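Local atomic coordinates of AlyGC (Glaciecola chathamensis, PDB entry 5GKD), a protein that cleaves alginate as a polysaccharide lyase of family 6, probably by beta-elimination, and carries a bound calcium ion. Residues V577-R591 and I609-K623. Sequence-based numbering, arbitrary orientation.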
ATOM      1  N   VAL A 577      13.673  21.147  -4.456  1.00 26.88           N
ATOM      2  CA  VAL A 577      12.819  22.323  -4.564  1.00 24.59           C
ATOM      3  C   VAL A 577      13.711  23.560  -4.526  1.00 29.84           C
ATOM      4  O   VAL A 577      14.444  23.773  -3.550  1.00 28.83           O
ATOM      5  CB  VAL A 577      11.777  22.375  -3.440  1.00 23.99           C
ATOM      6  CG1 VAL A 577      10.919  23.607  -3.572  1.00 25.96           C
ATOM      7  CG2 VAL A 577      10.913  21.106  -3.450  1.00 26.39           C
ATOM      8  N   GLN A 578      13.648  24.373  -5.586  1.00 29.78           N
ATOM      9  CA  GLN A 578      14.439  25.599  -5.704  1.00 29.19           C
ATOM     10  C   GLN A 578      13.529  26.759  -6.082  1.00 27.25           C
ATOM     11  O   GLN A 578      12.700  26.626  -6.989  1.00 28.68           O
ATOM     12  CB  GLN A 578      15.546  25.471  -6.759  1.00 28.37           C
ATOM     13  CG  GLN A 578      16.582  24.405  -6.504  1.00 33.27           C
ATOM     14  CD  GLN A 578      17.480  24.729  -5.331  1.00 36.00           C
ATOM     15  OE1 GLN A 578      17.555  25.875  -4.890  1.00 37.43           O
ATOM     16  NE2 GLN A 578      18.165  23.721  -4.814  1.00 32.10           N
ATOM     17  N   ASP A 579      13.684  27.890  -5.388  1.00 27.35           N
ATOM     18  CA  ASP A 579      13.091  29.163  -5.820  1.00 29.14           C
ATOM     19  C   ASP A 579      11.594  29.036  -6.093  1.00 27.93           C
ATOM     20  O   ASP A 579      11.109  29.423  -7.151  1.00 27.66           O
ATOM     21  CB  ASP A 579      13.812  29.694  -7.069  1.00 28.42           C
ATOM     22  CG  ASP A 579      15.329  29.711  -6.910  1.00 30.22           C
ATOM     23  OD1 ASP A 579      15.814  30.385  -5.990  1.00 34.85           O
ATOM     24  OD2 ASP A 579      16.039  29.041  -7.691  1.00 34.38           O
ATOM     25  N   SER A 580      10.853  28.476  -5.137  1.00 28.83           N
ATOM     26  CA  SER A 580       9.444  28.162  -5.345  1.00 29.26           C
ATOM     27  C   SER A 580       8.606  28.659  -4.173  1.00 29.68           C
ATOM     28  O   SER A 580       9.102  28.826  -3.055  1.00 32.77           O
ATOM     29  CB  SER A 580       9.233  26.642  -5.557  1.00 28.82           C
ATOM     30  OG  SER A 580       9.873  26.204  -6.750  1.00 26.70           O
ATOM     31  N   GLN A 581       7.325  28.914  -4.433  1.00 26.95           N
ATOM     32  CA  GLN A 581       6.444  29.465  -3.414  1.00 29.10           C
ATOM     33  C   GLN A 581       5.255  28.550  -3.181  1.00 25.98           C
ATOM     34  O   GLN A 581       4.712  27.970  -4.121  1.00 26.85           O
ATOM     35  CB  GLN A 581       5.920  30.853  -3.792  1.00 32.01           C
ATOM     36  CG  GLN A 581       6.684  31.552  -4.903  1.00 32.52           C
ATOM     37  CD  GLN A 581       8.138  31.785  -4.593  1.00 34.16           C
ATOM     38  OE1 GLN A 581       8.482  32.092  -3.490  1.00 44.00           O
ATOM     39  NE2 GLN A 581       8.993  31.655  -5.569  1.00 35.27           N
ATOM     40  N   PHE A 582       4.828  28.462  -1.928  1.00 24.28           N
ATOM     41  CA  PHE A 582       3.716  27.616  -1.536  1.00 26.43           C
ATOM     42  C   PHE A 582       2.860  28.410  -0.571  1.00 26.25           C
ATOM     43  O   PHE A 582       3.391  28.951   0.403  1.00 29.41           O
ATOM     44  CB  PHE A 582       4.216  26.325  -0.866  1.00 23.40           C
ATOM     45  CG  PHE A 582       5.220  25.562  -1.689  1.00 23.59           C
ATOM     46  CD1 PHE A 582       6.543  25.958  -1.742  1.00 24.68           C
ATOM     47  CD2 PHE A 582       4.837  24.445  -2.413  1.00 22.46           C
ATOM     48  CE1 PHE A 582       7.461  25.259  -2.507  1.00 25.67           C
ATOM     49  CE2 PHE A 582       5.750  23.741  -3.174  1.00 22.77           C
ATOM     50  CZ  PHE A 582       7.062  24.138  -3.215  1.00 23.89           C
ATOM     51  N   LYS A 583       1.568  28.473  -0.807  1.00 25.10           N
ATOM     52  CA  LYS A 583       0.707  29.211   0.069  1.00 26.63           C
ATOM     53  C   LYS A 583      -0.689  28.644   0.247  1.00 26.10           C
ATOM     54  O   LYS A 583      -1.320  28.297  -0.696  1.00 27.06           O
ATOM     55  CB  LYS A 583       0.621  30.654  -0.406  1.00 31.02           C
ATOM     56  CG  LYS A 583      -0.007  31.596   0.584  1.00 37.38           C
ATOM     57  CD  LYS A 583       0.157  33.054   0.182  1.00 42.51           C
ATOM     58  CE  LYS A 583       0.637  33.895   1.343  1.00 48.73           C
ATOM     59  NZ  LYS A 583       0.027  35.247   1.381  1.00 53.59           N
ATOM     60  N   HIS A 584      -1.152  28.590   1.478  1.00 24.85           N
ATOM     61  CA  HIS A 584      -2.478  28.109   1.843  1.00 28.31           C
ATOM     62  C   HIS A 584      -2.732  26.640   1.584  1.00 28.15           C
ATOM     63  O   HIS A 584      -3.458  26.304   0.687  1.00 27.74           O
ATOM     64  CB  HIS A 584      -3.611  28.928   1.215  1.00 27.28           C
ATOM     65  CG  HIS A 584      -3.477  30.404   1.384  1.00 33.49           C
ATOM     66  ND1 HIS A 584      -3.447  31.022   2.609  1.00 37.03           N
ATOM     67  CD2 HIS A 584      -3.394  31.390   0.471  1.00 31.71           C
ATOM     68  CE1 HIS A 584      -3.338  32.322   2.442  1.00 35.10           C
ATOM     69  NE2 HIS A 584      -3.305  32.570   1.155  1.00 30.56           N
ATOM     70  N   ILE A 585      -2.122  25.795   2.397  1.00 25.62           N
ATOM     71  CA  ILE A 585      -2.197  24.372   2.297  1.00 25.19           C
ATOM     72  C   ILE A 585      -2.587  23.750   3.611  1.00 24.36           C
ATOM     73  O   ILE A 585      -1.945  23.964   4.595  1.00 24.97           O
ATOM     74  CB  ILE A 585      -0.828  23.844   1.874  1.00 23.30           C
ATOM     75  CG1 ILE A 585      -0.441  24.420   0.519  1.00 27.45           C
ATOM     76  CG2 ILE A 585      -0.796  22.344   1.895  1.00 23.18           C
ATOM     77  CD1 ILE A 585       1.020  24.340   0.211  1.00 26.34           C
ATOM     78  N   THR A 586      -3.639  22.962   3.605  1.00 23.55           N
ATOM     79  CA  THR A 586      -4.118  22.377   4.848  1.00 24.94           C
ATOM     80  C   THR A 586      -3.400  21.088   5.237  1.00 22.32           C
ATOM     81  O   THR A 586      -3.392  20.739   6.422  1.00 24.09           O
ATOM     82  CB  THR A 586      -5.622  22.095   4.767  1.00 26.01           C
ATOM     83  OG1 THR A 586      -5.878  21.203   3.677  1.00 27.69           O
ATOM     84  CG2 THR A 586      -6.407  23.385   4.568  1.00 24.84           C
ATOM     85  N   GLY A 587      -2.815  20.371   4.289  1.00 23.25           N
ATOM     86  CA  GLY A 587      -2.096  19.149   4.577  1.00 22.41           C
ATOM     87  C   GLY A 587      -0.632  19.399   4.882  1.00 22.88           C
ATOM     88  O   GLY A 587      -0.234  20.486   5.309  1.00 25.07           O
ATOM     89  N   ASP A 588       0.177  18.372   4.673  1.00 21.38           N
ATOM     90  CA  ASP A 588       1.625  18.520   4.718  1.00 22.24           C
ATOM     91  C   ASP A 588       2.150  18.900   3.343  1.00 24.29           C
ATOM     92  O   ASP A 588       1.473  18.733   2.325  1.00 23.14           O
ATOM     93  CB  ASP A 588       2.305  17.233   5.169  1.00 18.00           C
ATOM     94  CG  ASP A 588       1.775  16.725   6.492  1.00 23.52           C
ATOM     95  OD1 ASP A 588       1.837  17.454   7.506  1.00 25.89           O
ATOM     96  OD2 ASP A 588       1.280  15.590   6.517  1.00 24.79           O
ATOM     97  N   LEU A 589       3.383  19.408   3.327  1.00 20.84           N
ATOM     98  CA  LEU A 589       4.086  19.658   2.077  1.00 21.65           C
ATOM     99  C   LEU A 589       4.638  18.361   1.494  1.00 21.50           C
ATOM    100  O   LEU A 589       4.246  17.949   0.397  1.00 25.96           O
ATOM    101  CB  LEU A 589       5.211  20.667   2.306  1.00 20.55           C
ATOM    102  CG  LEU A 589       5.321  21.989   1.556  1.00 24.76           C
ATOM    103  CD1 LEU A 589       6.733  22.161   1.009  1.00 20.61           C
ATOM    104  CD2 LEU A 589       4.288  22.155   0.469  1.00 20.67           C
ATOM    105  N   PHE A 590       5.550  17.704   2.209  1.00 20.59           N
ATOM    106  CA  PHE A 590       6.157  16.455   1.756  1.00 20.87           C
ATOM    107  C   PHE A 590       5.937  15.376   2.808  1.00 23.44           C
ATOM    108  O   PHE A 590       6.388  15.507   3.952  1.00 22.54           O
ATOM    109  CB  PHE A 590       7.652  16.634   1.458  1.00 21.77           C
ATOM    110  CG  PHE A 590       7.920  17.470   0.236  1.00 20.96           C
ATOM    111  CD1 PHE A 590       7.912  16.903  -1.015  1.00 21.54           C
ATOM    112  CD2 PHE A 590       8.141  18.831   0.342  1.00 24.60           C
ATOM    113  CE1 PHE A 590       8.139  17.661  -2.137  1.00 19.08           C
ATOM    114  CE2 PHE A 590       8.379  19.592  -0.769  1.00 21.77           C
ATOM    115  CZ  PHE A 590       8.378  19.003  -2.016  1.00 22.25           C
ATOM    116  N   ARG A 591       5.237  14.318   2.421  1.00 22.30           N
ATOM    117  CA  ARG A 591       4.946  13.194   3.301  1.00 19.82           C
ATOM    118  C   ARG A 591       5.882  12.054   2.918  1.00 20.59           C
ATOM    119  O   ARG A 591       5.615  11.312   1.967  1.00 19.52           O
ATOM    120  CB  ARG A 591       3.473  12.811   3.194  1.00 21.25           C
ATOM    121  CG  ARG A 591       2.562  13.829   3.858  1.00 22.06           C
ATOM    122  CD  ARG A 591       1.152  13.802   3.299  1.00 23.14           C
ATOM    123  NE  ARG A 591       0.460  12.556   3.591  1.00 23.43           N
ATOM    124  CZ  ARG A 591      -0.033  12.238   4.780  1.00 25.98           C
ATOM    125  NH1 ARG A 591       0.110  13.067   5.799  1.00 24.77           N
ATOM    126  NH2 ARG A 591      -0.655  11.078   4.955  1.00 24.52           N
ATOM    127  N   ILE A 609      15.512  21.687  -0.191  1.00 26.34           N
ATOM    128  CA  ILE A 609      14.618  22.838  -0.366  1.00 24.98           C
ATOM    129  C   ILE A 609      15.440  24.094  -0.122  1.00 26.28           C
ATOM    130  O   ILE A 609      15.880  24.334   1.005  1.00 28.83           O
ATOM    131  CB  ILE A 609      13.409  22.806   0.584  1.00 26.00           C
ATOM    132  CG1 ILE A 609      12.532  21.590   0.335  1.00 24.40           C
ATOM    133  CG2 ILE A 609      12.565  24.047   0.417  1.00 26.56           C
ATOM    134  CD1 ILE A 609      11.349  21.521   1.281  1.00 20.93           C
ATOM    135  N   GLU A 610      15.632  24.908  -1.159  1.00 28.69           N
ATOM    136  CA  GLU A 610      16.408  26.136  -1.022  1.00 28.36           C
ATOM    137  C   GLU A 610      15.701  27.315  -1.685  1.00 25.95           C
ATOM    138  O   GLU A 610      14.988  27.154  -2.675  1.00 32.27           O
ATOM    139  CB  GLU A 610      17.813  25.983  -1.626  1.00 28.54           C
ATOM    140  CG  GLU A 610      18.693  24.984  -0.916  1.00 29.42           C
ATOM    141  CD  GLU A 610      20.025  24.791  -1.617  1.00 33.82           C
ATOM    142  OE1 GLU A 610      20.023  24.422  -2.810  1.00 36.03           O
ATOM    143  OE2 GLU A 610      21.076  25.023  -0.980  1.00 38.03           O
ATOM    144  N   ASN A 611      15.922  28.509  -1.122  1.00 28.42           N
ATOM    145  CA  ASN A 611      15.500  29.777  -1.726  1.00 25.54           C
ATOM    146  C   ASN A 611      14.006  29.801  -2.007  1.00 26.51           C
ATOM    147  O   ASN A 611      13.551  30.349  -3.009  1.00 26.43           O
ATOM    148  CB  ASN A 611      16.280  30.066  -3.009  1.00 26.81           C
ATOM    149  CG  ASN A 611      17.778  30.172  -2.774  1.00 33.71           C
ATOM    150  OD1 ASN A 611      18.229  30.780  -1.793  1.00 35.41           O
ATOM    151  ND2 ASN A 611      18.558  29.573  -3.671  1.00 34.59           N
ATOM    152  N   SER A 612      13.236  29.195  -1.125  1.00 28.11           N
ATOM    153  CA  SER A 612      11.822  29.010  -1.371  1.00 27.63           C
ATOM    154  C   SER A 612      11.027  29.666  -0.260  1.00 23.18           C
ATOM    155  O   SER A 612      11.575  30.104   0.750  1.00 27.28           O
ATOM    156  CB  SER A 612      11.488  27.518  -1.494  1.00 27.40           C
ATOM    157  OG  SER A 612      12.117  26.991  -2.646  1.00 27.71           O
ATOM    158  N   ASN A 613       9.719  29.727  -0.458  1.00 25.54           N
ATOM    159  CA  ASN A 613       8.846  30.448   0.448  1.00 25.49           C
ATOM    160  C   ASN A 613       7.578  29.640   0.673  1.00 26.06           C
ATOM    161  O   ASN A 613       6.919  29.229  -0.283  1.00 29.21           O
ATOM    162  CB  ASN A 613       8.529  31.837  -0.124  1.00 30.29           C
ATOM    163  CG  ASN A 613       7.945  32.754   0.895  1.00 34.50           C
ATOM    164  OD1 ASN A 613       6.832  32.539   1.359  1.00 39.58           O
ATOM    165  ND2 ASN A 613       8.692  33.783   1.271  1.00 37.49           N
ATOM    166  N   VAL A 614       7.251  29.412   1.938  1.00 28.65           N
ATOM    167  CA  VAL A 614       6.109  28.610   2.347  1.00 25.35           C
ATOM    168  C   VAL A 614       5.327  29.401   3.381  1.00 29.29           C
ATOM    169  O   VAL A 614       5.894  29.814   4.399  1.00 31.27           O
ATOM    170  CB  VAL A 614       6.544  27.259   2.945  1.00 27.26           C
ATOM    171  CG1 VAL A 614       5.328  26.486   3.446  1.00 25.28           C
ATOM    172  CG2 VAL A 614       7.353  26.447   1.940  1.00 25.51           C
ATOM    173  N   SER A 615       4.025  29.582   3.147  1.00 29.18           N
ATOM    174  CA  SER A 615       3.208  30.400   4.035  1.00 27.58           C
ATOM    175  C   SER A 615       1.817  29.806   4.207  1.00 30.18           C
ATOM    176  O   SER A 615       1.170  29.428   3.226  1.00 29.81           O
ATOM    177  CB  SER A 615       3.101  31.828   3.491  1.00 32.44           C
ATOM    178  OG  SER A 615       2.464  32.664   4.432  1.00 39.37           O
ATOM    179  N   ASP A 616       1.360  29.743   5.457  1.00 31.13           N
ATOM    180  CA  ASP A 616       0.026  29.251   5.813  1.00 29.80           C
ATOM    181  C   ASP A 616      -0.142  27.777   5.422  1.00 30.82           C
ATOM    182  O   ASP A 616      -1.038  27.391   4.663  1.00 30.36           O
ATOM    183  CB  ASP A 616      -1.067  30.135   5.190  1.00 29.14           C
ATOM    184  CG  ASP A 616      -2.454  29.797   5.702  1.00 39.52           C
ATOM    185  OD1 ASP A 616      -2.561  29.236   6.820  1.00 43.78           O
ATOM    186  OD2 ASP A 616      -3.443  30.085   4.984  1.00 40.65           O
ATOM    187  N   LEU A 617       0.754  26.956   5.963  1.00 29.72           N
ATOM    188  CA  LEU A 617       0.758  25.508   5.774  1.00 25.13           C
ATOM    189  C   LEU A 617       0.380  24.884   7.106  1.00 24.67           C
ATOM    190  O   LEU A 617       1.124  25.009   8.082  1.00 25.81           O
ATOM    191  CB  LEU A 617       2.136  25.028   5.309  1.00 24.21           C
ATOM    192  CG  LEU A 617       2.532  23.543   5.386  1.00 24.39           C
ATOM    193  CD1 LEU A 617       1.804  22.750   4.334  1.00 21.03           C
ATOM    194  CD2 LEU A 617       4.045  23.360   5.221  1.00 20.64           C
ATOM    195  N   GLN A 618      -0.763  24.202   7.158  1.00 24.07           N
ATOM    196  CA  GLN A 618      -1.178  23.648   8.445  1.00 24.18           C
ATOM    197  C   GLN A 618      -0.277  22.495   8.884  1.00 25.86           C
ATOM    198  O   GLN A 618      -0.051  22.310  10.086  1.00 25.83           O
ATOM    199  CB  GLN A 618      -2.635  23.198   8.392  1.00 25.18           C
ATOM    200  CG  GLN A 618      -3.629  24.287   8.029  1.00 28.82           C
ATOM    201  CD  GLN A 618      -3.424  25.522   8.851  1.00 36.58           C
ATOM    202  OE1 GLN A 618      -3.643  25.512  10.063  1.00 44.65           O
ATOM    203  NE2 GLN A 618      -2.977  26.600   8.207  1.00 38.67           N
ATOM    204  N   GLY A 619       0.242  21.721   7.942  1.00 22.46           N
ATOM    205  CA  GLY A 619       1.040  20.552   8.249  1.00 23.28           C
ATOM    206  C   GLY A 619       2.517  20.867   8.259  1.00 21.33           C
ATOM    207  O   GLY A 619       2.935  22.023   8.340  1.00 26.35           O
ATOM    208  N   ALA A 620       3.320  19.821   8.162  1.00 22.02           N
ATOM    209  CA  ALA A 620       4.761  20.008   8.180  1.00 22.55           C
ATOM    210  C   ALA A 620       5.296  20.261   6.777  1.00 22.63           C
ATOM    211  O   ALA A 620       4.763  19.765   5.785  1.00 21.38           O
ATOM    212  CB  ALA A 620       5.465  18.799   8.787  1.00 21.23           C
ATOM    213  N   ILE A 621       6.355  21.069   6.717  1.00 23.06           N
ATOM    214  CA  ILE A 621       7.208  21.144   5.532  1.00 18.97           C
ATOM    215  C   ILE A 621       7.612  19.744   5.075  1.00 23.06           C
ATOM    216  O   ILE A 621       7.553  19.413   3.886  1.00 22.69           O
ATOM    217  CB  ILE A 621       8.453  21.993   5.843  1.00 23.16           C
ATOM    218  CG1 ILE A 621       8.047  23.402   6.283  1.00 27.76           C
ATOM    219  CG2 ILE A 621       9.420  21.988   4.666  1.00 21.49           C
ATOM    220  CD1 ILE A 621       9.166  24.139   7.021  1.00 26.78           C
ATOM    221  N   ALA A 622       8.061  18.914   6.009  1.00 21.55           N
ATOM    222  CA  ALA A 622       8.492  17.571   5.661  1.00 21.83           C
ATOM    223  C   ALA A 622       8.403  16.693   6.896  1.00 23.12           C
ATOM    224  O   ALA A 622       8.755  17.120   7.996  1.00 23.25           O
ATOM    225  CB  ALA A 622       9.923  17.559   5.109  1.00 19.31           C
ATOM    226  N   LYS A 623       7.915  15.478   6.704  1.00 20.42           N
ATOM    227  CA  LYS A 623       7.981  14.423   7.702  1.00 21.13           C
ATOM    228  C   LYS A 623       8.764  13.304   7.046  1.00 21.95           C
ATOM    229  O   LYS A 623       8.295  12.711   6.069  1.00 22.89           O
ATOM    230  CB  LYS A 623       6.586  13.943   8.113  1.00 22.79           C
ATOM    231  CG  LYS A 623       5.573  15.048   8.356  1.00 22.38           C
ATOM    232  CD  LYS A 623       4.309  14.496   8.977  1.00 23.69           C
ATOM    233  CE  LYS A 623       3.502  15.626   9.615  1.00 26.24           C
ATOM    234  NZ  LYS A 623       2.263  15.166  10.270  1.00 25.44           N
TER
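The His584 imidazole meets Asp616 at its edge: ND1 donates to OD2 over 2.6 Å, in the ring plane and onto the anti lone pair, the carboxylate turned 83° from the ring. The neighbouring Lys583 places CG above one face, offset toward the rim. Phe582 has Asn613 O at its edge and touches Val614 CG2 through CD1 (3.8 Å); Phe590 has Ile621 O at its edge and CE2 near Ile609 CD1. The buried Phe582, Val614, Phe590 and Ile609 share the inward side with Ile585, whose CG2 packs on Leu617 CD1 at 3.6 Å. On the outward side Gln578, bent at chi2 (-69°), brings NE2 to Glu610 OE1 at 2.8 Å, nearly straight. Ser612 OG accepts from Ser580 N (3.2 Å) and donates to Glu610 O, tying the first corner. Before strand 590-592, Asp588 OD1 takes the Ala620 N-H (2.9 Å) and makes a long salt bridge to Lys623 NZ, also bonded to Asn654; OD2 lies in the guanidinium plane of Arg591 at NH1, while NE pairs with Asp565. Strands 581-585 and 613-615 run 3° from parallel, axes 4.7 Å apart, and bridges recur on three faces: coils of a right-handed parallel beta-helix, the chain's second, resembling the pectate lyase-like fold.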